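PDB 5U1T: separin from Saccharomyces cerevisiae, which is a caspase-like cysteine protease that cleaves the Scc1 subunit of cohesin at the onset of anaphase, releasing sister chromatids for segregation. Local coordinates for residues L1075-P1080 with P1386-L1391; N1129-V1134 with N1353-T1358; N1145-K1150 with H1160-L1165; L1360-S1365 with I1382-S1387; E1482-T1487 with I1514-L1519. All coordinates share one frame; numbering follows the deposited sequence.

Interaction 1: residues L1075-P1080 with P1386-L1391; sequences LPRHMP and PSYVCL
His1078 and Val1389 meet where the first turn of helix 1075-1088 packs on the N-terminal end of helix 1388-1397, which is N-capped by Ser1387. The apolar contact is of CH-pi type: Val1389 CG2 lies over one face of the His1078 imidazole, shifted toward the rim and 4.1 Å from the ring centroid. The ring gets there with CG anti to the backbone N (chi1 171°), and its NE2 is hydrogen-bonded to Glu1114 of helix 1111-1127. An alanine at His1078 would probably leave Glu1114 without its imidazole partner and open a gap beside Val1389. Van der Waals contact carries the rest, with Arg1077 CB 3.9 Å from Ser1387 CB and Arg1077 CD passing Pro1386 O. Among the charged groups, Arg1077 NE forms a salt bridge with Asp1074, whose OD1 also accepts from Tyr1388 N. Arg1077 NH2 stands over the Tyr1388 ring, at most a weak cation-pi attraction. The cap itself runs from Cys1390 N to Ser1387 OG, 3.3 Å, at 153°.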
# COMPACT_ATOMS: atom_id res chain seq x y z
N LEU A 1075 16.50 12.07 -33.13
CA LEU A 1075 15.51 11.51 -32.21
C LEU A 1075 15.72 11.94 -30.76
O LEU A 1075 14.82 12.55 -30.17
CB LEU A 1075 15.51 9.98 -32.30
CG LEU A 1075 14.26 9.36 -32.92
CD1 LEU A 1075 14.08 7.93 -32.41
CD2 LEU A 1075 13.02 10.20 -32.64
N PRO A 1076 16.90 11.68 -30.17
CA PRO A 1076 17.03 12.04 -28.76
C PRO A 1076 17.07 13.54 -28.53
O PRO A 1076 17.05 13.96 -27.38
CB PRO A 1076 18.38 11.44 -28.37
CG PRO A 1076 18.82 10.63 -29.55
CD PRO A 1076 18.19 11.24 -30.72
N ARG A 1077 17.18 14.34 -29.58
CA ARG A 1077 17.09 15.79 -29.43
C ARG A 1077 15.62 16.22 -29.39
O ARG A 1077 15.25 17.14 -28.67
CB ARG A 1077 17.83 16.50 -30.57
CG ARG A 1077 19.34 16.45 -30.46
CD ARG A 1077 20.02 17.36 -31.45
NE ARG A 1077 19.81 16.96 -32.84
CZ ARG A 1077 20.78 16.54 -33.66
NH1 ARG A 1077 22.03 16.45 -33.21
NH2 ARG A 1077 20.50 16.21 -34.91
N HIS A 1078 14.81 15.51 -30.16
CA HIS A 1078 13.41 15.83 -30.37
C HIS A 1078 12.47 15.27 -29.27
O HIS A 1078 11.59 15.98 -28.78
CB HIS A 1078 13.01 15.31 -31.75
CG HIS A 1078 11.55 15.37 -32.03
ND1 HIS A 1078 10.88 16.56 -32.20
CD2 HIS A 1078 10.63 14.39 -32.20
CE1 HIS A 1078 9.60 16.31 -32.44
NE2 HIS A 1078 9.43 15.00 -32.45
N MET A 1079 12.68 14.00 -28.91
CA MET A 1079 11.82 13.28 -27.97
C MET A 1079 11.62 13.97 -26.61
O MET A 1079 10.51 14.03 -26.12
CB MET A 1079 12.35 11.86 -27.75
CG MET A 1079 12.21 10.94 -28.94
SD MET A 1079 10.58 10.97 -29.72
CE MET A 1079 9.71 9.61 -28.92
N PRO A 1080 12.69 14.51 -26.00
CA PRO A 1080 12.38 15.21 -24.75
C PRO A 1080 11.50 16.44 -24.94
O PRO A 1080 10.66 16.71 -24.10
CB PRO A 1080 13.76 15.63 -24.23
CG PRO A 1080 14.73 14.80 -24.97
CD PRO A 1080 14.13 14.51 -26.28
N PRO A 1386 17.23 23.66 -31.67
CA PRO A 1386 17.48 22.46 -30.85
C PRO A 1386 17.38 21.13 -31.61
O PRO A 1386 17.87 20.13 -31.07
CB PRO A 1386 16.39 22.56 -29.77
CG PRO A 1386 15.30 23.37 -30.37
CD PRO A 1386 15.95 24.32 -31.32
N SER A 1387 16.82 21.10 -32.82
CA SER A 1387 16.73 19.85 -33.59
C SER A 1387 16.28 20.05 -35.05
O SER A 1387 15.72 21.09 -35.39
CB SER A 1387 15.76 18.90 -32.90
OG SER A 1387 14.44 19.40 -32.99
N TYR A 1388 16.47 19.05 -35.91
CA TYR A 1388 15.99 19.13 -37.29
C TYR A 1388 14.48 19.28 -37.38
O TYR A 1388 13.96 19.94 -38.30
CB TYR A 1388 16.38 17.89 -38.11
CG TYR A 1388 17.86 17.71 -38.36
CD1 TYR A 1388 18.72 18.79 -38.34
CD2 TYR A 1388 18.38 16.44 -38.61
CE1 TYR A 1388 20.07 18.63 -38.57
CE2 TYR A 1388 19.73 16.27 -38.84
CZ TYR A 1388 20.57 17.37 -38.81
OH TYR A 1388 21.93 17.21 -39.04
N VAL A 1389 13.77 18.65 -36.44
CA VAL A 1389 12.32 18.66 -36.47
C VAL A 1389 11.80 20.06 -36.12
O VAL A 1389 10.80 20.51 -36.68
CB VAL A 1389 11.71 17.61 -35.50
CG1 VAL A 1389 10.18 17.73 -35.48
CG2 VAL A 1389 12.13 16.19 -35.91
N CYS A 1390 12.49 20.74 -35.22
CA CYS A 1390 12.10 22.10 -34.86
C CYS A 1390 12.40 23.10 -35.99
O CYS A 1390 11.56 23.95 -36.34
CB CYS A 1390 12.79 22.53 -33.57
SG CYS A 1390 12.43 24.25 -33.13
N LEU A 1391 13.60 23.00 -36.55
CA LEU A 1391 13.96 23.81 -37.68
C LEU A 1391 12.94 23.62 -38.80
O LEU A 1391 12.39 24.60 -39.32
CB LEU A 1391 15.38 23.46 -38.17
CG LEU A 1391 15.88 24.27 -39.37
CD1 LEU A 1391 15.89 25.76 -39.05
CD2 LEU A 1391 17.26 23.80 -39.84

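Interaction 2: residues N1129-V1134 with N1353-T1358; sequences NLNINV and NSIFHT
Asn1133 and Thr1358 pair in parallel in the buried part of this contact, where strand 1132-1139 runs beside strand 1353-1362. Asn1133 N donates to His1357 O at 3.2 Å, and Asn1133 O in turn lies 3.5 Å from Thr1358 CA in a CA-H...O contact. The Asn1133 side chain crosses Ile1355 at about a right angle: its ND2 is 3.9 Å from Ile1355 CG1, while OD1 faces CG2. Ile1132 CG2 approaches His1357 CB on the other face of the sheet.

Asn1131, the centre of an inverse gamma turn, is gripped by its O and its ND2. The carbonyl O takes the N-H of Phe1356 at 2.8 Å, nearly along the C=O axis. CG, anti to the backbone N (chi1 -179°), carries the amide to 1353-1358, where Asn1131 ND2 donates to Ser1354 O at 3.1 Å, the acceptor lying in the amide plane. The solvent side is at Ser1354 and the Phe1356 ring, which packs on Leu1402 and Pro1403.

Strand 1146-1152 pairs with the other side of strand 1132-1139, its Lys1150 and Glu1152 touching Asn1133; helix 1388-1397 packs on Leu1130 and Val1134, and His1357 is hydrogen-bonded through ND1 to Ser1381 OG and through NE2 to Thr1383 OG1 of strand 1382-1385.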
# COMPACT_ATOMS: atom_id res chain seq x y z
N ASN A 1129 15.89 23.25 -51.00
CA ASN A 1129 16.89 23.91 -51.83
C ASN A 1129 17.41 25.22 -51.25
O ASN A 1129 17.96 26.06 -51.98
CB ASN A 1129 16.35 24.17 -53.24
CG ASN A 1129 17.47 24.19 -54.27
OD1 ASN A 1129 18.47 23.48 -54.13
ND2 ASN A 1129 17.32 25.03 -55.30
N LEU A 1130 17.24 25.40 -49.95
CA LEU A 1130 17.76 26.58 -49.28
C LEU A 1130 19.28 26.59 -49.31
O LEU A 1130 19.93 25.59 -49.01
CB LEU A 1130 17.26 26.66 -47.85
CG LEU A 1130 15.75 26.88 -47.74
CD1 LEU A 1130 15.32 26.95 -46.27
CD2 LEU A 1130 15.34 28.14 -48.50
N ASN A 1131 19.82 27.73 -49.70
CA ASN A 1131 21.26 27.95 -49.72
C ASN A 1131 21.75 28.28 -48.31
O ASN A 1131 22.11 29.42 -48.01
CB ASN A 1131 21.61 29.06 -50.72
CG ASN A 1131 23.10 29.33 -50.81
OD1 ASN A 1131 23.93 28.41 -50.74
ND2 ASN A 1131 23.46 30.61 -50.97
N ILE A 1132 21.73 27.27 -47.44
CA ILE A 1132 22.17 27.42 -46.06
C ILE A 1132 23.00 26.24 -45.62
O ILE A 1132 22.99 25.19 -46.26
CB ILE A 1132 20.99 27.54 -45.07
CG1 ILE A 1132 19.96 26.44 -45.32
CG2 ILE A 1132 20.37 28.92 -45.15
CD1 ILE A 1132 18.88 26.39 -44.27
N ASN A 1133 23.74 26.43 -44.54
CA ASN A 1133 24.36 25.31 -43.84
C ASN A 1133 23.55 25.01 -42.59
O ASN A 1133 23.04 25.92 -41.92
CB ASN A 1133 25.80 25.61 -43.45
CG ASN A 1133 26.73 25.64 -44.63
OD1 ASN A 1133 26.41 25.15 -45.71
ND2 ASN A 1133 27.92 26.19 -44.42
N VAL A 1134 23.41 23.72 -42.31
CA VAL A 1134 22.82 23.28 -41.06
C VAL A 1134 23.84 22.36 -40.40
O VAL A 1134 24.12 21.28 -40.90
CB VAL A 1134 21.49 22.58 -41.25
CG1 VAL A 1134 20.70 22.63 -39.97
CG2 VAL A 1134 20.70 23.26 -42.36
N ASN A 1353 30.70 33.54 -53.91
CA ASN A 1353 29.33 33.11 -53.64
C ASN A 1353 29.33 32.32 -52.35
O ASN A 1353 30.05 31.33 -52.22
CB ASN A 1353 28.76 32.27 -54.78
CG ASN A 1353 28.48 33.11 -56.03
OD1 ASN A 1353 28.29 34.34 -55.95
ND2 ASN A 1353 28.43 32.45 -57.19
N SER A 1354 28.54 32.77 -51.40
CA SER A 1354 28.48 32.10 -50.12
C SER A 1354 27.05 31.70 -49.78
O SER A 1354 26.10 32.13 -50.45
CB SER A 1354 29.08 33.01 -49.04
OG SER A 1354 28.38 34.23 -48.99
N ILE A 1355 26.89 30.87 -48.75
CA ILE A 1355 25.56 30.51 -48.29
C ILE A 1355 24.98 31.70 -47.56
O ILE A 1355 25.70 32.65 -47.22
CB ILE A 1355 25.56 29.23 -47.40
CG1 ILE A 1355 26.59 29.32 -46.26
CG2 ILE A 1355 25.82 27.99 -48.24
CD1 ILE A 1355 26.05 29.88 -44.95
N PHE A 1356 23.68 31.65 -47.34
CA PHE A 1356 22.90 32.78 -46.87
C PHE A 1356 22.84 32.88 -45.34
O PHE A 1356 22.79 33.97 -44.78
CB PHE A 1356 21.49 32.66 -47.45
CG PHE A 1356 20.55 33.76 -47.01
CD1 PHE A 1356 19.80 33.62 -45.84
CD2 PHE A 1356 20.39 34.91 -47.80
CE1 PHE A 1356 18.94 34.62 -45.45
CE2 PHE A 1356 19.51 35.92 -47.42
CZ PHE A 1356 18.79 35.78 -46.24
N HIS A 1357 22.83 31.73 -44.68
CA HIS A 1357 22.64 31.67 -43.24
C HIS A 1357 23.11 30.33 -42.71
O HIS A 1357 23.13 29.34 -43.42
CB HIS A 1357 21.16 31.90 -42.88
CG HIS A 1357 20.88 31.95 -41.41
ND1 HIS A 1357 21.31 32.98 -40.60
CD2 HIS A 1357 20.23 31.08 -40.60
CE1 HIS A 1357 20.94 32.74 -39.36
NE2 HIS A 1357 20.28 31.60 -39.33
N THR A 1358 23.49 30.31 -41.44
CA THR A 1358 23.92 29.08 -40.80
C THR A 1358 23.07 28.73 -39.61
O THR A 1358 23.01 29.48 -38.64
CB THR A 1358 25.36 29.19 -40.33
OG1 THR A 1358 26.20 29.41 -41.47
CG2 THR A 1358 25.79 27.93 -39.60

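Interaction 3: residues N1145-K1150 with H1160-L1165; sequences NLLLSK and HLRLPL
Leu1147 and Arg1162 sit opposite each other as a non-hydrogen-bonded pair, their side chains side by side and pointing the same way. From the Arg1162 CB the chain passes to CG, 3.9 Å from Leu1147 CD2, and then bends at CD, where chi3 of 128° places NE 3.8 Å from that same methyl. At the tip CZ comes within 3.5 Å of Leu1147 CD2, which lies over the centre of one guanidinium face. NH1 sits beside Asn1145 ND2, two donors and so not a hydrogen bond, while NH2 makes a weak hydrogen bond to Ser1047 of helix 1036-1054. An alanine at Arg1162 would probably leave Leu1147 CD2 without the flat group it rests on and Ser1047 without that weak donor.

Across the same face Ser1149 OG and His1160 ND1 are hydrogen-bonded at 2.8 Å, either being a possible donor, with OG near the ring plane. On the other face Leu1148 CD1 touches both Leu1161 CD1 and Leu1163 CD1, each at 3.6 Å, and Leu1146 CD2 joins Leu1163. Paired backbone bonds link Leu1146 with Leu1163 and Leu1148 with Leu1161.

With 1146-1150 and 1160-1163 running at 166°, this is a classic antiparallel beta hairpin, set between strands 1132-1139 and 960-962 of a mixed sheet.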
# COMPACT_ATOMS: atom_id res chain seq x y z
N ASN A 1145 34.40 12.28 -28.03
CA ASN A 1145 34.63 13.01 -29.27
C ASN A 1145 33.68 14.19 -29.42
O ASN A 1145 32.52 14.12 -29.02
CB ASN A 1145 34.46 12.10 -30.50
CG ASN A 1145 35.49 10.99 -30.58
OD1 ASN A 1145 36.61 11.13 -30.10
ND2 ASN A 1145 35.11 9.88 -31.19
N LEU A 1146 34.17 15.27 -30.03
CA LEU A 1146 33.26 16.28 -30.57
C LEU A 1146 32.70 15.74 -31.88
O LEU A 1146 33.35 14.97 -32.59
CB LEU A 1146 33.95 17.62 -30.78
CG LEU A 1146 33.05 18.82 -31.09
CD1 LEU A 1146 32.25 19.22 -29.86
CD2 LEU A 1146 33.90 19.98 -31.58
N LEU A 1147 31.47 16.14 -32.20
CA LEU A 1147 30.75 15.57 -33.32
C LEU A 1147 30.11 16.66 -34.14
O LEU A 1147 29.21 17.34 -33.67
CB LEU A 1147 29.66 14.61 -32.83
CG LEU A 1147 30.00 13.34 -32.06
CD1 LEU A 1147 28.71 12.59 -31.83
CD2 LEU A 1147 31.00 12.49 -32.81
N LEU A 1148 30.57 16.81 -35.37
CA LEU A 1148 30.00 17.77 -36.29
C LEU A 1148 29.27 17.06 -37.43
O LEU A 1148 29.73 16.03 -37.91
CB LEU A 1148 31.09 18.68 -36.85
CG LEU A 1148 32.08 19.28 -35.84
CD1 LEU A 1148 33.07 20.19 -36.55
CD2 LEU A 1148 31.34 20.04 -34.76
N SER A 1149 28.13 17.59 -37.85
CA SER A 1149 27.51 17.15 -39.09
C SER A 1149 27.05 18.38 -39.83
O SER A 1149 26.85 19.43 -39.22
CB SER A 1149 26.33 16.21 -38.84
OG SER A 1149 26.77 15.05 -38.17
N LYS A 1150 26.88 18.25 -41.13
CA LYS A 1150 26.49 19.40 -41.93
C LYS A 1150 25.50 18.95 -42.97
O LYS A 1150 25.59 17.85 -43.50
CB LYS A 1150 27.70 20.06 -42.61
CG LYS A 1150 27.40 21.43 -43.19
CD LYS A 1150 28.32 21.76 -44.37
CE LYS A 1150 29.79 21.74 -43.99
NZ LYS A 1150 30.74 21.56 -45.14
N HIS A 1160 29.77 14.51 -42.16
CA HIS A 1160 29.83 14.40 -40.71
C HIS A 1160 31.26 14.13 -40.33
O HIS A 1160 31.95 13.49 -41.10
CB HIS A 1160 28.89 13.27 -40.25
CG HIS A 1160 29.25 12.68 -38.92
ND1 HIS A 1160 28.97 13.30 -37.72
CD2 HIS A 1160 29.86 11.51 -38.60
CE1 HIS A 1160 29.40 12.54 -36.73
NE2 HIS A 1160 29.94 11.45 -37.23
N LEU A 1161 31.75 14.62 -39.20
CA LEU A 1161 33.09 14.19 -38.80
C LEU A 1161 33.32 14.11 -37.30
O LEU A 1161 32.70 14.83 -36.54
CB LEU A 1161 34.14 15.10 -39.45
CG LEU A 1161 34.05 16.62 -39.50
CD1 LEU A 1161 34.15 17.14 -38.09
CD2 LEU A 1161 35.17 17.17 -40.36
N ARG A 1162 34.20 13.21 -36.88
CA ARG A 1162 34.41 12.96 -35.45
C ARG A 1162 35.75 13.52 -35.01
O ARG A 1162 36.79 13.17 -35.56
CB ARG A 1162 34.34 11.46 -35.14
CG ARG A 1162 33.07 10.81 -35.62
CD ARG A 1162 32.94 9.38 -35.14
NE ARG A 1162 31.64 9.15 -34.49
CZ ARG A 1162 31.49 9.08 -33.16
NH1 ARG A 1162 32.56 9.20 -32.38
NH2 ARG A 1162 30.27 8.88 -32.63
N LEU A 1163 35.71 14.41 -34.03
CA LEU A 1163 36.92 15.08 -33.55
C LEU A 1163 37.28 14.57 -32.17
O LEU A 1163 36.49 14.69 -31.24
CB LEU A 1163 36.71 16.59 -33.52
CG LEU A 1163 36.07 17.18 -34.78
CD1 LEU A 1163 35.71 18.63 -34.60
CD2 LEU A 1163 37.01 17.00 -35.95
N PRO A 1164 38.47 13.99 -32.03
CA PRO A 1164 38.94 13.32 -30.81
C PRO A 1164 39.26 14.22 -29.61
O PRO A 1164 38.90 13.84 -28.46
CB PRO A 1164 40.22 12.62 -31.29
CG PRO A 1164 40.03 12.44 -32.74
CD PRO A 1164 39.31 13.66 -33.20
N LEU A 1165 39.91 15.36 -29.85
CA LEU A 1165 40.29 16.32 -28.78
C LEU A 1165 41.51 15.82 -27.99
O LEU A 1165 42.67 16.09 -28.36
CB LEU A 1165 39.12 16.61 -27.81
CG LEU A 1165 37.68 16.83 -28.32
CD1 LEU A 1165 36.80 17.46 -27.26
CD2 LEU A 1165 37.62 17.63 -29.61

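Interaction 4: residues L1360-S1365 with I1382-S1387; sequences LVVSSS and ITRVPS
Leu1360 straddles Arg1384 in parallel pairing: its N donates to Thr1383 O at 3.0 Å and its O accepts from Val1385 N at 2.8 Å, that donor standing above the carbonyl plane. Val1362 N then donates to Val1385 O at 3.0 Å, closing the ladder. The N-to-C directions of 1360-1362 and 1382-1385 differ by 35°.

Side chains pack on both faces. Leu1360 CD1 meets Ile1382 CG2 at 3.8 Å on the face that Arg1384 shares, and Val1362 CG2 lies 3.7 Å from Arg1384 CD. The arginine chain is extended from CG to NE (chi3 -174°), and Val1362 crosses it obliquely. On the other face Val1361 CG2 approaches Val1385 CG1, and Val1361 CG1 touches Ser1387 CA. Thr1383 OG1 bonds Gly1589 O.

Chemically, a buried charge is thus covered along its shaft by Val1362 and met at its head by polar partners: Arg1384 NE makes a salt bridge with Glu1372, while NH1 and NH2 donate to the carbonyls of His1367 and Phe1369, which is likely to hold the guanidinium in one orientation.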
# COMPACT_ATOMS: atom_id res chain seq x y z
N LEU A 1360 22.83 26.42 -36.51
CA LEU A 1360 23.51 25.51 -35.60
C LEU A 1360 22.52 24.69 -34.78
O LEU A 1360 21.87 25.21 -33.87
CB LEU A 1360 24.43 26.26 -34.64
CG LEU A 1360 25.64 26.98 -35.19
CD1 LEU A 1360 26.37 27.65 -34.04
CD2 LEU A 1360 26.52 25.98 -35.90
N VAL A 1361 22.38 23.42 -35.12
CA VAL A 1361 21.64 22.52 -34.26
C VAL A 1361 22.50 22.19 -33.06
O VAL A 1361 23.42 21.37 -33.16
CB VAL A 1361 21.25 21.25 -34.99
CG1 VAL A 1361 20.48 20.31 -34.07
CG2 VAL A 1361 20.46 21.59 -36.23
N VAL A 1362 22.23 22.84 -31.93
CA VAL A 1362 23.07 22.70 -30.75
C VAL A 1362 22.43 21.78 -29.70
O VAL A 1362 21.34 22.05 -29.19
CB VAL A 1362 23.37 24.08 -30.13
CG1 VAL A 1362 24.26 23.93 -28.90
CG2 VAL A 1362 24.03 24.99 -31.18
N SER A 1363 23.12 20.67 -29.40
CA SER A 1363 22.62 19.71 -28.43
C SER A 1363 22.63 20.35 -27.04
O SER A 1363 23.42 21.25 -26.79
CB SER A 1363 23.46 18.44 -28.43
OG SER A 1363 24.69 18.64 -27.76
N SER A 1364 21.75 19.89 -26.16
CA SER A 1364 21.67 20.44 -24.81
C SER A 1364 23.04 20.38 -24.10
O SER A 1364 23.39 21.29 -23.35
CB SER A 1364 20.58 19.71 -23.98
OG SER A 1364 20.89 18.35 -23.69
N SER A 1365 23.82 19.33 -24.35
CA SER A 1365 25.12 19.23 -23.70
C SER A 1365 26.07 20.32 -24.18
O SER A 1365 27.00 20.69 -23.45
CB SER A 1365 25.74 17.86 -23.93
OG SER A 1365 26.18 17.71 -25.26
N ILE A 1382 24.10 33.66 -37.81
CA ILE A 1382 23.77 32.39 -37.18
C ILE A 1382 22.59 32.48 -36.22
O ILE A 1382 22.50 33.39 -35.40
CB ILE A 1382 24.99 31.85 -36.39
CG1 ILE A 1382 26.18 31.59 -37.31
CG2 ILE A 1382 24.63 30.59 -35.61
CD1 ILE A 1382 27.43 31.20 -36.58
N THR A 1383 21.67 31.52 -36.32
CA THR A 1383 20.75 31.22 -35.23
C THR A 1383 20.96 29.77 -34.79
O THR A 1383 21.37 28.93 -35.58
CB THR A 1383 19.27 31.43 -35.62
OG1 THR A 1383 19.00 30.77 -36.87
CG2 THR A 1383 18.97 32.90 -35.76
N ARG A 1384 20.67 29.51 -33.52
CA ARG A 1384 20.65 28.16 -32.98
C ARG A 1384 19.28 27.50 -33.12
O ARG A 1384 18.25 28.16 -33.15
CB ARG A 1384 21.04 28.16 -31.52
CG ARG A 1384 22.41 28.67 -31.26
CD ARG A 1384 22.83 28.23 -29.92
NE ARG A 1384 24.10 28.80 -29.52
CZ ARG A 1384 24.70 28.52 -28.38
NH1 ARG A 1384 24.15 27.66 -27.55
NH2 ARG A 1384 25.85 29.09 -28.08
N VAL A 1385 19.29 26.17 -33.18
CA VAL A 1385 18.05 25.42 -33.19
C VAL A 1385 18.27 24.15 -32.36
O VAL A 1385 19.37 23.65 -32.28
CB VAL A 1385 17.62 25.11 -34.64
CG1 VAL A 1385 17.15 23.70 -34.78
CG2 VAL A 1385 16.57 26.10 -35.11
N PRO A 1386 17.23 23.66 -31.67
CA PRO A 1386 17.48 22.46 -30.85
C PRO A 1386 17.38 21.13 -31.61
O PRO A 1386 17.87 20.13 -31.07
CB PRO A 1386 16.39 22.56 -29.77
CG PRO A 1386 15.30 23.37 -30.37
CD PRO A 1386 15.95 24.32 -31.32
N SER A 1387 16.82 21.10 -32.82
CA SER A 1387 16.73 19.85 -33.59
C SER A 1387 16.28 20.05 -35.05
O SER A 1387 15.72 21.09 -35.39
CB SER A 1387 15.76 18.90 -32.90
OG SER A 1387 14.44 19.40 -32.99

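Interaction 5: residues E1482-T1487 with I1514-L1519; sequences EIKKCT and IYTYLL
Ile1483 and Lys1484 pack against Thr1516 and Tyr1517 where a type I beta turn, Ile1483 to Cys1486, at the end of the short helix that begins at 1480, lies against helix 1513-1519. Both elements belong to the protease region, the second helix leading toward strand 1524-1528 of the six-stranded mixed sheet.

Van der Waals packing does most of the work. Ile1483 uses two branches: CD1 comes 4.1 Å from Tyr1517 CE1, and CG2, anti to the backbone N, lies 3.8 Å from Thr1516 O. Lys1484, extended beyond CG, crosses Thr1516 obliquely, its CE 3.6 Å from Thr1516 CG2. That puts a methylene rather than the ammonium on the threonine; Lys1484 NZ makes a long, weak ion pair with Asp1084 of helix 1075-1088.

The hydroxyls of Thr1516 and Tyr1517 bond outside the interface. Thr1516 OG1 bonds back to Thr1513 O one turn earlier, and Tyr1517 OH to Gly1473 O. Beside the turn Lys1485 NZ forms a weak salt bridge with Glu1482 OE2.

One cation spans both segments: Lys1085 NZ, from helix 1075-1088, is hydrogen-bonded to two carbonyl oxygens, Lys1484 O and Leu1519 O. Lys1484 O stands 4.0 Å from Leu1519 O.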
# COMPACT_ATOMS: atom_id res chain seq x y z
N GLU A 1482 1.96 27.90 -19.04
CA GLU A 1482 1.05 28.63 -19.90
C GLU A 1482 1.73 29.11 -21.18
O GLU A 1482 1.09 29.17 -22.24
CB GLU A 1482 0.44 29.81 -19.14
CG GLU A 1482 -1.08 29.74 -18.99
CD GLU A 1482 -1.54 28.54 -18.18
OE1 GLU A 1482 -0.85 28.13 -17.21
OE2 GLU A 1482 -2.61 28.00 -18.52
N ILE A 1483 3.00 29.48 -21.10
CA ILE A 1483 3.72 29.82 -22.32
C ILE A 1483 3.68 28.58 -23.22
O ILE A 1483 3.38 28.69 -24.42
CB ILE A 1483 5.18 30.23 -22.04
CG1 ILE A 1483 5.23 31.60 -21.39
CG2 ILE A 1483 5.95 30.27 -23.33
CD1 ILE A 1483 6.49 31.84 -20.62
N LYS A 1484 3.91 27.42 -22.61
CA LYS A 1484 3.98 26.14 -23.32
C LYS A 1484 2.65 25.71 -23.93
O LYS A 1484 2.62 24.87 -24.83
CB LYS A 1484 4.49 25.03 -22.39
CG LYS A 1484 5.97 25.16 -22.07
CD LYS A 1484 6.50 24.01 -21.24
CE LYS A 1484 7.89 24.34 -20.74
NZ LYS A 1484 8.35 23.44 -19.67
N LYS A 1485 1.55 26.28 -23.44
CA LYS A 1485 0.25 25.92 -23.96
C LYS A 1485 -0.03 26.68 -25.23
O LYS A 1485 -0.82 26.24 -26.07
CB LYS A 1485 -0.85 26.17 -22.93
CG LYS A 1485 -0.77 25.22 -21.76
CD LYS A 1485 -1.93 25.38 -20.80
CE LYS A 1485 -1.69 24.56 -19.53
NZ LYS A 1485 -2.88 24.59 -18.63
N CYS A 1486 0.64 27.82 -25.40
CA CYS A 1486 0.49 28.64 -26.59
C CYS A 1486 0.92 27.89 -27.84
O CYS A 1486 1.57 26.84 -27.75
CB CYS A 1486 1.30 29.93 -26.49
SG CYS A 1486 1.00 30.86 -25.00
N THR A 1487 0.58 28.44 -28.99
CA THR A 1487 0.96 27.83 -30.25
C THR A 1487 1.70 28.84 -31.10
O THR A 1487 2.55 28.47 -31.91
CB THR A 1487 -0.27 27.28 -30.97
OG1 THR A 1487 -1.31 28.25 -30.91
CG2 THR A 1487 -0.75 26.02 -30.28
N ILE A 1514 14.34 29.50 -22.52
CA ILE A 1514 14.59 29.44 -23.94
C ILE A 1514 13.79 28.34 -24.68
O ILE A 1514 13.10 28.61 -25.66
CB ILE A 1514 16.09 29.24 -24.12
CG1 ILE A 1514 16.41 29.01 -25.58
CG2 ILE A 1514 16.63 28.18 -23.09
CD1 ILE A 1514 16.21 30.24 -26.31
N TYR A 1515 13.83 27.13 -24.15
CA TYR A 1515 13.11 26.02 -24.72
C TYR A 1515 11.62 26.19 -24.58
O TYR A 1515 10.86 25.71 -25.40
CB TYR A 1515 13.47 24.72 -24.02
CG TYR A 1515 14.75 24.07 -24.43
CD1 TYR A 1515 15.47 24.54 -25.50
CD2 TYR A 1515 15.24 22.99 -23.75
CE1 TYR A 1515 16.66 23.95 -25.86
CE2 TYR A 1515 16.42 22.40 -24.10
CZ TYR A 1515 17.11 22.88 -25.16
OH TYR A 1515 18.27 22.27 -25.51
N THR A 1516 11.19 26.84 -23.51
CA THR A 1516 9.77 27.02 -23.32
C THR A 1516 9.18 27.91 -24.38
O THR A 1516 8.13 27.61 -24.91
CB THR A 1516 9.42 27.49 -21.91
OG1 THR A 1516 9.50 28.91 -21.85
CG2 THR A 1516 10.35 26.92 -20.92
N TYR A 1517 9.85 28.99 -24.73
CA TYR A 1517 9.34 29.86 -25.76
C TYR A 1517 9.25 29.11 -27.05
O TYR A 1517 8.26 29.17 -27.73
CB TYR A 1517 10.20 31.08 -25.94
CG TYR A 1517 9.91 32.18 -24.97
CD1 TYR A 1517 10.10 31.99 -23.63
CD2 TYR A 1517 9.48 33.41 -25.39
CE1 TYR A 1517 9.86 32.99 -22.73
CE2 TYR A 1517 9.23 34.41 -24.49
CZ TYR A 1517 9.42 34.19 -23.16
OH TYR A 1517 9.17 35.18 -22.26
N LEU A 1518 10.29 28.38 -27.39
CA LEU A 1518 10.25 27.64 -28.64
C LEU A 1518 9.01 26.77 -28.68
O LEU A 1518 8.34 26.67 -29.70
CB LEU A 1518 11.51 26.80 -28.81
CG LEU A 1518 12.74 27.60 -29.23
CD1 LEU A 1518 14.01 26.74 -29.26
CD2 LEU A 1518 12.47 28.21 -30.58
N LEU A 1519 8.71 26.16 -27.54
CA LEU A 1519 7.57 25.26 -27.45
C LEU A 1519 6.24 26.01 -27.47
O LEU A 1519 5.21 25.45 -27.84
CB LEU A 1519 7.67 24.39 -26.20
CG LEU A 1519 8.76 23.33 -26.26
CD1 LEU A 1519 8.80 22.55 -24.96
CD2 LEU A 1519 8.51 22.41 -27.44

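Moving from the N terminus, helix 1075-1088 opens the longest loop, closed some 300 residues later by interaction 1. Nested within it lies interaction 2, which joins strand 1132-1139 to 1353-1362; nested within that in turn is the short hairpin of interaction 3, whose Lys1150 touches Asn1133. Interaction 4 follows interaction 2 in series along strand 1353-1362, and ends on the same stretch as interaction 1, sharing Pro1386 and Ser1387. Interactions 2, 3 and 4 all lie in one mixed sheet. Interaction 5 closes last, yet meets interactions 1 and 4 in space: Leu1518 packs on Pro1386 and Ser1364 on Tyr1515, tying this sheet to the helix 1513-1519 that precedes strand 1524-1528 of the six-stranded sheet.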